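Local structure of mannose-specific lectin CEA chain 1 (Colocasia esculenta, 5D5G) at residues E15-N20 with D24-D29. The protein binds mannose as a plant lectin of the bulb type, agglutinates rabbit erythrocytes and is toxic to cotton aphids and other hemipteran insects. Residues are numbered along the deposited sequence; the frame is centred on the assembly and turned at random.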
loop_
_atom_site.group_PDB
_atom_site.type_symbol
_atom_site.label_atom_id
_atom_site.label_comp_id
_atom_site.label_asym_id
_atom_site.label_seq_id
_atom_site.Cartn_x
_atom_site.Cartn_y
_atom_site.Cartn_z
ATOM N N GLU A 15 5.804 -0.788 -20.892
ATOM C CA GLU A 15 4.405 -0.427 -21.157
ATOM C C GLU A 15 3.453 -0.659 -19.982
ATOM O O GLU A 15 2.237 -0.516 -20.129
ATOM C CB GLU A 15 3.847 -1.144 -22.393
ATOM C CG GLU A 15 4.576 -0.883 -23.687
ATOM C CD GLU A 15 4.535 -2.099 -24.593
ATOM O OE1 GLU A 15 5.179 -2.080 -25.662
ATOM O OE2 GLU A 15 3.860 -3.090 -24.225
ATOM N N GLY A 16 3.993 -0.990 -18.817
ATOM C CA GLY A 16 3.163 -1.291 -17.662
ATOM C C GLY A 16 2.405 -0.117 -17.081
ATOM O O GLY A 16 2.836 1.046 -17.136
ATOM N N HIS A 17 1.253 -0.449 -16.512
ATOM C CA HIS A 17 0.388 0.505 -15.845
ATOM C C HIS A 17 0.284 0.185 -14.349
ATOM O O HIS A 17 0.244 -0.987 -13.960
ATOM C CB HIS A 17 -1.017 0.400 -16.424
ATOM C CG HIS A 17 -1.196 1.090 -17.738
ATOM N ND1 HIS A 17 -1.437 2.443 -17.841
ATOM C CD2 HIS A 17 -1.215 0.603 -19.002
ATOM C CE1 HIS A 17 -1.572 2.765 -19.117
ATOM N NE2 HIS A 17 -1.441 1.667 -19.842
ATOM N N LEU A 18 0.255 1.236 -13.531
ATOM C CA LEU A 18 -0.336 1.199 -12.192
ATOM C C LEU A 18 -1.341 2.333 -12.247
ATOM O O LEU A 18 -1.016 3.396 -12.785
ATOM C CB LEU A 18 0.696 1.510 -11.112
ATOM C CG LEU A 18 1.877 0.601 -10.775
ATOM C CD1 LEU A 18 2.553 1.119 -9.515
ATOM C CD2 LEU A 18 1.489 -0.867 -10.607
ATOM N N LYS A 19 -2.555 2.139 -11.721
ATOM C CA LYS A 19 -3.611 3.120 -11.955
ATOM C C LYS A 19 -4.594 3.219 -10.794
ATOM O O LYS A 19 -4.963 2.202 -10.207
ATOM C CB LYS A 19 -4.376 2.753 -13.235
ATOM C CG LYS A 19 -5.545 3.665 -13.572
ATOM C CD LYS A 19 -6.476 3.043 -14.612
ATOM C CE LYS A 19 -7.628 3.984 -14.912
ATOM N NZ LYS A 19 -8.202 4.501 -13.637
ATOM N N ASN A 20 -5.037 4.437 -10.495
ATOM C CA ASN A 20 -6.022 4.683 -9.443
ATOM C C ASN A 20 -6.845 5.915 -9.796
ATOM O O ASN A 20 -6.317 7.031 -9.813
ATOM C CB ASN A 20 -5.316 4.883 -8.087
ATOM C CG ASN A 20 -6.292 4.981 -6.907
ATOM O OD1 ASN A 20 -7.519 4.977 -7.086
ATOM N ND2 ASN A 20 -5.742 5.051 -5.685
ATOM N N ASP A 24 -2.776 7.782 -14.188
ATOM C CA ASP A 24 -2.212 6.629 -14.886
ATOM C C ASP A 24 -0.690 6.688 -15.009
ATOM O O ASP A 24 -0.139 7.468 -15.794
ATOM C CB ASP A 24 -2.840 6.478 -16.274
ATOM C CG ASP A 24 -2.292 5.287 -17.031
ATOM O OD1 ASP A 24 -2.533 4.133 -16.617
ATOM O OD2 ASP A 24 -1.623 5.501 -18.058
ATOM N N LEU A 25 -0.019 5.846 -14.228
ATOM C CA LEU A 25 1.431 5.805 -14.227
ATOM C C LEU A 25 1.812 4.807 -15.296
ATOM O O LEU A 25 1.262 3.708 -15.332
ATOM C CB LEU A 25 1.941 5.331 -12.853
ATOM C CG LEU A 25 3.455 5.236 -12.661
ATOM C CD1 LEU A 25 4.055 6.604 -12.382
ATOM C CD2 LEU A 25 3.813 4.249 -11.558
ATOM N N VAL A 26 2.715 5.181 -16.192
ATOM C CA VAL A 26 3.117 4.237 -17.214
ATOM C C VAL A 26 4.610 4.171 -17.355
ATOM O O VAL A 26 5.275 5.193 -17.536
ATOM C CB VAL A 26 2.576 4.607 -18.603
ATOM C CG1 VAL A 26 2.231 3.342 -19.388
ATOM C CG2 VAL A 26 1.382 5.525 -18.489
ATOM N N MET A 27 5.129 2.958 -17.275
ATOM C CA MET A 27 6.500 2.715 -17.654
ATOM C C MET A 27 6.453 2.577 -19.169
ATOM O O MET A 27 6.401 1.473 -19.722
ATOM C CB MET A 27 7.055 1.465 -16.960
ATOM C CG MET A 27 8.491 1.092 -17.327
ATOM S SD MET A 27 9.749 2.065 -16.500
ATOM C CE MET A 27 9.757 3.590 -17.447
ATOM N N GLN A 28 6.432 3.729 -19.828
ATOM C CA GLN A 28 6.275 3.780 -21.268
ATOM C C GLN A 28 7.429 3.093 -21.994
ATOM O O GLN A 28 8.416 2.661 -21.378
ATOM C CB GLN A 28 6.146 5.230 -21.733
ATOM C CG GLN A 28 4.813 5.875 -21.416
ATOM C CD GLN A 28 4.757 7.309 -21.895
ATOM O OE1 GLN A 28 3.690 7.913 -21.960
ATOM N NE2 GLN A 28 5.910 7.859 -22.246
ATOM N N ASP A 29 7.307 3.001 -23.312
ATOM C CA ASP A 29 8.308 2.303 -24.095
ATOM C C ASP A 29 9.383 3.252 -24.617
ATOM O O ASP A 29 10.328 2.822 -25.274
ATOM C CB ASP A 29 7.655 1.508 -25.227
ATOM C CG ASP A 29 8.270 0.128 -25.389
ATOM O OD1 ASP A 29 9.499 0.060 -25.635
ATOM O OD2 ASP A 29 7.538 -0.884 -25.243
#
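G16 O takes a hydrogen bond from M27 N (3.0 Å), in the plane of the carbonyl, and a weaker C-H...O contact from V26 CA (3.2 Å). L18 and L25 form a hydrogen-bonded antiparallel pair, L25 N reaching L18 O at 3.0 Å and L18 N returning a bond to L25 O at 3.2 Å. L25 O also accepts a C-H...O contact from H17 CA. The L18 and L25 side chains leave this pair alongside each other, L18 CD1 lying 3.9 Å from L25 CD2. Leucine suits both positions, because they face the buried side, where L25 continues onto L33 and L35.

H17, K19, D24 and V26 point to the other face. The D24 carboxylate lies at the edge of the H17 ring, the planes 38° apart. H17 ND1 is modelled in a very short hydrogen bond to D24 OD1, its exact length doubtful. With D24 CG anti to the backbone N (chi1 -180°), the short aspartate carries an acceptor to this edge, where histidine offers an N-H as well as its flat face. The beta-branch of V26 puts a methyl, CG1, over that face, 4.0 Å from the H17 ring centroid, in a CH-pi contact. K19 turns its amine to G21 O in the connecting turn.

This is a beta hairpin of the bulb-type lectin fold, its first strand outermost in a four-stranded antiparallel sheet of this chain; the second pairs on with strand 33-36 and runs into Q28 and D29, the start of a carbohydrate-binding motif that probably binds mannose.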